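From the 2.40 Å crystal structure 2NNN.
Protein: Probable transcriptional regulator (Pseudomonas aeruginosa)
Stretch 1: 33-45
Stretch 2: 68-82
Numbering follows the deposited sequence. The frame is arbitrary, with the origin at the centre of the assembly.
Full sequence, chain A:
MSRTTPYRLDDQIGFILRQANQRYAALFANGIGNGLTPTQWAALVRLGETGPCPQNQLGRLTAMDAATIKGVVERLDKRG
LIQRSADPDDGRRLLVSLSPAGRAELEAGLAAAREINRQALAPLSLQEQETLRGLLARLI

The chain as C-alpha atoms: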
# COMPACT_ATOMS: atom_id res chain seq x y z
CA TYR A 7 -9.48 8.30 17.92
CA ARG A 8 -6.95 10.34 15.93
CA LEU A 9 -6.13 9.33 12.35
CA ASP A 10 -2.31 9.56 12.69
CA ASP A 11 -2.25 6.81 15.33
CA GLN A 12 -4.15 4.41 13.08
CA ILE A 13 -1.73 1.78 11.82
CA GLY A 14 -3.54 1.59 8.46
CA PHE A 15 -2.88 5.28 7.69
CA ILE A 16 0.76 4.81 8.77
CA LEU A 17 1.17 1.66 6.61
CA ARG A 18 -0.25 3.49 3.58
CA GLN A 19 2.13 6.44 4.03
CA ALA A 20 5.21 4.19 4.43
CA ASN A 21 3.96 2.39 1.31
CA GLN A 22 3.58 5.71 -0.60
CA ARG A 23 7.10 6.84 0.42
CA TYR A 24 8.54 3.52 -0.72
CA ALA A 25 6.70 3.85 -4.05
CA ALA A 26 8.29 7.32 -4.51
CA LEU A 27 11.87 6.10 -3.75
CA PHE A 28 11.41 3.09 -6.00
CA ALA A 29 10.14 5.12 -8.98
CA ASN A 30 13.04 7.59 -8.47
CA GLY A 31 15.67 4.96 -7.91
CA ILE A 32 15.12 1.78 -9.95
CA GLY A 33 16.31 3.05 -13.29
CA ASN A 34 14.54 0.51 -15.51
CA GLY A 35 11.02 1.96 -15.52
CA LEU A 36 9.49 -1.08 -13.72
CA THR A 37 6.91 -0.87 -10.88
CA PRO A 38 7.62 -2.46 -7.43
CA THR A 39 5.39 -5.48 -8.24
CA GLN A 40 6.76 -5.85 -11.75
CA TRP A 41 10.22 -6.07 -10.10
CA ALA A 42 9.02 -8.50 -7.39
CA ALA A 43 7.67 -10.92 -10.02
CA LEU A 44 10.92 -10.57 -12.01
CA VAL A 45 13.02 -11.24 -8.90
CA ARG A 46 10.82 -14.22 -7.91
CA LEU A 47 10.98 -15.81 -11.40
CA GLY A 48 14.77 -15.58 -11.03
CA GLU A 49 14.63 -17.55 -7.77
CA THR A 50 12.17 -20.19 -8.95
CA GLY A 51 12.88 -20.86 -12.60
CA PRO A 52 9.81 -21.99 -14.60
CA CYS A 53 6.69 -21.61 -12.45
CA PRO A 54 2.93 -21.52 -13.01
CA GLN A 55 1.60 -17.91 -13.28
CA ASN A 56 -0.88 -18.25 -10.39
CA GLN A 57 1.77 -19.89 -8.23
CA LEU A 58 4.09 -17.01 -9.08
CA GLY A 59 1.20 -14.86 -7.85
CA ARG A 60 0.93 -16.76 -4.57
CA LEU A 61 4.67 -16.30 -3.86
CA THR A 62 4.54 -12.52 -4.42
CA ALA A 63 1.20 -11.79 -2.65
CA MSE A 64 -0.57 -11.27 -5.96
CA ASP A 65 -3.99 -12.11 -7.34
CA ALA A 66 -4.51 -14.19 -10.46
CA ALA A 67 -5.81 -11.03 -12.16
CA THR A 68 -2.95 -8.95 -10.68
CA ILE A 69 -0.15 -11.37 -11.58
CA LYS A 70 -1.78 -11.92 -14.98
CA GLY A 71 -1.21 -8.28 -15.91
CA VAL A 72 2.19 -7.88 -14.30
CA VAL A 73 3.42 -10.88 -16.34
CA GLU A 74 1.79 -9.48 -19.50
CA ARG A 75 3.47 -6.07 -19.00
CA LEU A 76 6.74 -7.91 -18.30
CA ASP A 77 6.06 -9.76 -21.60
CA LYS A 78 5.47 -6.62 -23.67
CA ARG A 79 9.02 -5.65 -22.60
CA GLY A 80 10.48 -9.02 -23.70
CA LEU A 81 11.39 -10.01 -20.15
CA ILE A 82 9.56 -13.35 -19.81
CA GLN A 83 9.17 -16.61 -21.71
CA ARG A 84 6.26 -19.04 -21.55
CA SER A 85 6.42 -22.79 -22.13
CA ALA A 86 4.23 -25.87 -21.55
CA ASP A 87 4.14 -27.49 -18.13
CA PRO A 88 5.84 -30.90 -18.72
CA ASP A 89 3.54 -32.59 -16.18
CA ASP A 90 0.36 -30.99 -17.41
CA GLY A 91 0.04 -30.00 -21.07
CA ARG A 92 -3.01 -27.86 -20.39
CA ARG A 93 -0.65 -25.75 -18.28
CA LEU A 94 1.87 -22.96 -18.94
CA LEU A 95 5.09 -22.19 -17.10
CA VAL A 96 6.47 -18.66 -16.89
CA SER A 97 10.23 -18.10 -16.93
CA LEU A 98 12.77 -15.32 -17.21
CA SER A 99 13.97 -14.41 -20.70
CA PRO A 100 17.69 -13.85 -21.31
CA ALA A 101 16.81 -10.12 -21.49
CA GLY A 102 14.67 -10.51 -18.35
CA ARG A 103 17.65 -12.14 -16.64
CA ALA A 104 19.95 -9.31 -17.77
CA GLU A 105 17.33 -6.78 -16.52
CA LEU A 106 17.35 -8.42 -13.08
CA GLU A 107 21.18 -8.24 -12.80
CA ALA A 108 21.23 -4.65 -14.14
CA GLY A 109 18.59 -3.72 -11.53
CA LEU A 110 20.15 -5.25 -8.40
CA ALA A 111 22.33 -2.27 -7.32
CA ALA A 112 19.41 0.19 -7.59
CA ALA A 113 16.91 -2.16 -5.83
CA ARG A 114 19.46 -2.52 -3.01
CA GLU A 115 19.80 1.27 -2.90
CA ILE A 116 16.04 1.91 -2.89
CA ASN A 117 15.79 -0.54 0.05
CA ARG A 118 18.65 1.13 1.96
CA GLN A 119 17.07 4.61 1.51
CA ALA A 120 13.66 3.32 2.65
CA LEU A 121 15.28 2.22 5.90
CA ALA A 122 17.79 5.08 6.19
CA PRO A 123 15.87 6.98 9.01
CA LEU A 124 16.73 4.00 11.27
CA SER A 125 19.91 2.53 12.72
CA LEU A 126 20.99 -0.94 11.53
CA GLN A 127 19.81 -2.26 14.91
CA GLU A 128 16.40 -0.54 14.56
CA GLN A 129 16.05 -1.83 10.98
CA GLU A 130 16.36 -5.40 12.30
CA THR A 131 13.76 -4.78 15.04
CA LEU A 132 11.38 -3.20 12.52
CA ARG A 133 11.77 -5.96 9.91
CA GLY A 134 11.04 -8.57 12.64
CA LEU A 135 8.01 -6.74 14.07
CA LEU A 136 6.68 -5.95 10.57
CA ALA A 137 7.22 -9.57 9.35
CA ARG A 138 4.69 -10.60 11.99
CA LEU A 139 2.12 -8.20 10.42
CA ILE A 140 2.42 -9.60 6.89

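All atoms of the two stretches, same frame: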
# COMPACT_ATOMS: atom_id res chain seq x y z
N GLY A 33 15.51 2.80 -12.11
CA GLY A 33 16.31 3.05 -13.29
C GLY A 33 15.86 2.31 -14.52
O GLY A 33 16.34 2.61 -15.61
N ASN A 34 14.96 1.34 -14.37
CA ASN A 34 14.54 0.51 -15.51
C ASN A 34 13.07 0.70 -15.88
O ASN A 34 12.54 -0.02 -16.72
CB ASN A 34 14.85 -0.97 -15.28
CG ASN A 34 14.22 -1.51 -14.00
OD1 ASN A 34 13.14 -1.07 -13.60
ND2 ASN A 34 14.90 -2.46 -13.35
N GLY A 35 12.42 1.67 -15.24
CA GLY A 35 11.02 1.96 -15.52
C GLY A 35 10.01 0.91 -15.07
O GLY A 35 8.85 1.00 -15.44
N LEU A 36 10.42 -0.07 -14.27
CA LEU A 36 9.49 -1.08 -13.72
C LEU A 36 8.83 -0.63 -12.40
O LEU A 36 9.44 0.10 -11.60
CB LEU A 36 10.20 -2.44 -13.52
CG LEU A 36 10.70 -3.24 -14.74
CD1 LEU A 36 11.46 -4.48 -14.32
CD2 LEU A 36 9.58 -3.62 -15.69
N THR A 37 7.59 -1.07 -12.17
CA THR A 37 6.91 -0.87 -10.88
C THR A 37 7.46 -1.83 -9.80
O THR A 37 8.10 -2.84 -10.12
CB THR A 37 5.39 -1.05 -11.01
OG1 THR A 37 5.09 -2.40 -11.37
CG2 THR A 37 4.83 -0.11 -12.06
N PRO A 38 7.25 -1.51 -8.50
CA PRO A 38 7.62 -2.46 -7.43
C PRO A 38 7.20 -3.90 -7.68
O PRO A 38 8.01 -4.81 -7.47
CB PRO A 38 6.91 -1.89 -6.19
CG PRO A 38 6.94 -0.41 -6.41
CD PRO A 38 6.73 -0.24 -7.92
N THR A 39 5.94 -4.12 -8.11
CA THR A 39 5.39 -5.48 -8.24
C THR A 39 5.93 -6.15 -9.49
O THR A 39 6.24 -7.34 -9.47
CB THR A 39 3.84 -5.50 -8.24
OG1 THR A 39 3.33 -4.53 -9.15
CG2 THR A 39 3.31 -5.15 -6.85
N GLN A 40 6.07 -5.37 -10.56
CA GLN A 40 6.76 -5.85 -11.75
C GLN A 40 8.15 -6.39 -11.43
O GLN A 40 8.54 -7.43 -11.95
CB GLN A 40 6.82 -4.77 -12.84
CG GLN A 40 5.53 -4.67 -13.63
CD GLN A 40 5.42 -3.40 -14.46
OE1 GLN A 40 6.42 -2.74 -14.75
NE2 GLN A 40 4.20 -3.05 -14.84
N TRP A 41 8.86 -5.70 -10.54
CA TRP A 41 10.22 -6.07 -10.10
C TRP A 41 10.19 -7.32 -9.22
O TRP A 41 11.03 -8.21 -9.38
CB TRP A 41 10.88 -4.90 -9.34
CG TRP A 41 12.24 -5.23 -8.74
CD1 TRP A 41 12.55 -5.39 -7.41
CD2 TRP A 41 13.49 -5.41 -9.46
NE1 TRP A 41 13.89 -5.66 -7.26
CE2 TRP A 41 14.49 -5.68 -8.49
CE3 TRP A 41 13.86 -5.37 -10.81
CZ2 TRP A 41 15.83 -5.93 -8.85
CZ3 TRP A 41 15.19 -5.61 -11.16
CH2 TRP A 41 16.16 -5.89 -10.18
N ALA A 42 9.22 -7.37 -8.30
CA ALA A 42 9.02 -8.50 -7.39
C ALA A 42 8.80 -9.81 -8.16
O ALA A 42 9.42 -10.82 -7.83
CB ALA A 42 7.84 -8.24 -6.45
N ALA A 43 7.91 -9.77 -9.15
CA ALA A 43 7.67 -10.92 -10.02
C ALA A 43 8.92 -11.30 -10.80
O ALA A 43 9.20 -12.46 -10.95
CB ALA A 43 6.53 -10.65 -10.98
N LEU A 44 9.67 -10.31 -11.28
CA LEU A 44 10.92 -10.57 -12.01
C LEU A 44 11.94 -11.26 -11.09
O LEU A 44 12.52 -12.29 -11.44
CB LEU A 44 11.52 -9.26 -12.53
CG LEU A 44 12.62 -9.38 -13.58
CD1 LEU A 44 12.00 -9.49 -14.99
CD2 LEU A 44 13.57 -8.19 -13.51
N VAL A 45 12.16 -10.66 -9.91
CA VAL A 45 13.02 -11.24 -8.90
C VAL A 45 12.60 -12.68 -8.58
O VAL A 45 13.43 -13.58 -8.66
CB VAL A 45 13.09 -10.35 -7.62
CG1 VAL A 45 13.89 -11.02 -6.52
CG2 VAL A 45 13.71 -8.99 -7.97
N THR A 68 -4.10 -9.83 -10.87
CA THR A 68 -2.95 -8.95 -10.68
C THR A 68 -1.68 -9.51 -11.30
O THR A 68 -1.01 -8.81 -12.05
CB THR A 68 -2.70 -8.63 -9.18
OG1 THR A 68 -3.93 -8.21 -8.58
CG2 THR A 68 -1.67 -7.52 -9.00
N ILE A 69 -1.34 -10.77 -11.00
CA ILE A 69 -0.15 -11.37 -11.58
C ILE A 69 -0.28 -11.54 -13.08
O ILE A 69 0.71 -11.41 -13.80
CB ILE A 69 0.27 -12.71 -10.90
CG1 ILE A 69 1.70 -13.08 -11.30
CG2 ILE A 69 -0.71 -13.84 -11.22
CD1 ILE A 69 2.77 -12.17 -10.73
N LYS A 70 -1.50 -11.81 -13.55
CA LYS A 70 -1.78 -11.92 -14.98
C LYS A 70 -1.23 -10.71 -15.73
O LYS A 70 -0.55 -10.85 -16.74
CB LYS A 70 -3.28 -12.03 -15.21
CG LYS A 70 -3.66 -12.42 -16.63
CD LYS A 70 -5.17 -12.48 -16.82
CE LYS A 70 -5.54 -12.51 -18.30
NZ LYS A 70 -5.45 -13.89 -18.87
N GLY A 71 -1.51 -9.51 -15.21
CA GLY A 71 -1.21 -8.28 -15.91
C GLY A 71 0.22 -7.80 -15.68
O GLY A 71 0.80 -7.14 -16.55
N VAL A 72 0.78 -8.12 -14.52
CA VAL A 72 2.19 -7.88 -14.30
C VAL A 72 3.01 -8.70 -15.30
O VAL A 72 3.91 -8.17 -15.96
CB VAL A 72 2.61 -8.19 -12.84
CG1 VAL A 72 4.10 -8.50 -12.74
CG2 VAL A 72 2.22 -7.05 -11.93
N VAL A 73 2.69 -10.00 -15.43
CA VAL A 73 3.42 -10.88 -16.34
C VAL A 73 3.24 -10.45 -17.80
O VAL A 73 4.18 -10.51 -18.59
CB VAL A 73 3.04 -12.37 -16.15
CG1 VAL A 73 3.58 -13.24 -17.29
CG2 VAL A 73 3.57 -12.89 -14.83
N GLU A 74 2.04 -9.99 -18.15
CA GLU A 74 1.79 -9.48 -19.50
C GLU A 74 2.58 -8.20 -19.81
O GLU A 74 3.14 -8.08 -20.90
CB GLU A 74 0.29 -9.30 -19.76
CG GLU A 74 -0.42 -10.62 -20.03
CD GLU A 74 -1.94 -10.54 -19.95
OE1 GLU A 74 -2.49 -9.42 -19.81
OE2 GLU A 74 -2.60 -11.62 -20.02
N ARG A 75 2.64 -7.27 -18.86
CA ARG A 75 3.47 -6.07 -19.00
C ARG A 75 4.96 -6.38 -19.03
O ARG A 75 5.73 -5.74 -19.74
CB ARG A 75 3.14 -5.04 -17.92
CG ARG A 75 1.76 -4.40 -18.10
CD ARG A 75 1.37 -3.52 -16.93
NE ARG A 75 1.31 -4.27 -15.67
CZ ARG A 75 1.20 -3.71 -14.46
NH1 ARG A 75 1.15 -2.38 -14.33
NH2 ARG A 75 1.15 -4.47 -13.38
N LEU A 76 5.38 -7.38 -18.25
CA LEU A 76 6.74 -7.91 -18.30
C LEU A 76 7.01 -8.59 -19.66
O LEU A 76 8.16 -8.64 -20.12
CB LEU A 76 6.92 -8.91 -17.15
CG LEU A 76 8.00 -8.76 -16.07
CD1 LEU A 76 8.18 -7.33 -15.60
CD2 LEU A 76 7.70 -9.67 -14.89
N ASP A 77 5.95 -9.09 -20.30
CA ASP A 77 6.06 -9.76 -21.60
C ASP A 77 6.25 -8.75 -22.72
O ASP A 77 7.17 -8.88 -23.52
CB ASP A 77 4.83 -10.63 -21.87
CG ASP A 77 5.03 -11.57 -23.05
OD1 ASP A 77 6.19 -11.76 -23.49
OD2 ASP A 77 4.02 -12.14 -23.54
N LYS A 78 5.37 -7.76 -22.77
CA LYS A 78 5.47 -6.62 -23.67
C LYS A 78 6.90 -6.07 -23.76
O LYS A 78 7.34 -5.61 -24.81
CB LYS A 78 4.50 -5.52 -23.20
CG LYS A 78 4.28 -4.34 -24.16
CD LYS A 78 3.61 -3.16 -23.43
CE LYS A 78 2.24 -3.55 -22.82
NZ LYS A 78 1.79 -2.63 -21.71
N ARG A 79 7.64 -6.12 -22.65
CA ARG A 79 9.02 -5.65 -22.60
C ARG A 79 10.05 -6.71 -23.02
O ARG A 79 11.24 -6.42 -23.08
CB ARG A 79 9.36 -5.11 -21.21
CG ARG A 79 8.44 -4.00 -20.76
CD ARG A 79 8.62 -3.70 -19.30
NE ARG A 79 9.90 -3.02 -19.07
CZ ARG A 79 10.03 -1.72 -18.81
NH1 ARG A 79 8.96 -0.93 -18.74
NH2 ARG A 79 11.24 -1.22 -18.60
N GLY A 80 9.59 -7.92 -23.30
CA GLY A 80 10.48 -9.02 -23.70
C GLY A 80 11.19 -9.71 -22.54
O GLY A 80 12.20 -10.38 -22.74
N LEU A 81 10.65 -9.57 -21.33
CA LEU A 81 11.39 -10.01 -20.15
C LEU A 81 11.02 -11.40 -19.64
O LEU A 81 11.69 -11.94 -18.76
CB LEU A 81 11.27 -8.98 -19.02
CG LEU A 81 11.70 -7.54 -19.33
CD1 LEU A 81 11.52 -6.71 -18.08
CD2 LEU A 81 13.14 -7.44 -19.86
N ILE A 82 9.97 -11.99 -20.20
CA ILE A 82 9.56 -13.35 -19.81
C ILE A 82 9.41 -14.27 -21.02
O ILE A 82 9.24 -13.82 -22.16
CB ILE A 82 8.25 -13.38 -18.94
CG1 ILE A 82 7.06 -12.72 -19.65
CG2 ILE A 82 8.46 -12.72 -17.58
CD1 ILE A 82 6.06 -13.71 -20.20
O HOH W 1 2.19 -2.91 -11.52

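What holds the centre of this contact together? Chiefly apolar packing around Leu76. Its CD2 lies 4.2 Å from Ala43 CB, its CG 4.2 Å from Leu44 CD1, and its CD1 4.0 Å from Leu36 CD2. Ala43 also meets the preceding turn of the other helix, with its CB 3.7 Å from Val72 CG1 and 4.1 Å from Ile69 CD1. Beyond the helix end, Leu81 extends the apolar patch: its CB sits 4.1 Å from Leu44 CD1.

How are the two backbones arranged? Helix 38-45 and helix 68-78 cross at nearly a right angle, 83°, with their axes 9.6 Å apart at closest approach. The nearest alpha carbons are Gln40 CA and Val72 CA, at 5.6 Å. Ala43 points its CB toward the other stretch. Gly80, the first residue to leave helical phi/psi, has positive phi and forms a Schellman motif, with Leu81 following it.

How does Gln40 serve both the packing and the start of its helix? Its CG packs 4.2 Å from Val72 CG1, while its OE1 accepts a hydrogen bond from Thr37 N at 3.3 Å. Thr37 OG1 in turn caps the helix, accepting from Gln40 N at 3.2 Å. Gln40 NE2 lies over one face of the Arg75 guanidinium, 3.1 Å from Arg75 CZ; both groups are donors, so the contact is close without being a hydrogen bond.

What happens at the polar edge? Water 1 links the stretches, accepting from Arg75 NH2 at 2.6 Å and hydrogen-bonding to Thr37 OG1 at 2.9 Å and Thr39 OG1 at 3.1 Å. Further along the edge, Arg79 reaches the loop before the first helix: Leu36 CD2 covers one guanidinium face, 3.4 Å from Arg79 NE, and Asn34 O lies 2.6 Å from Arg79 NH2.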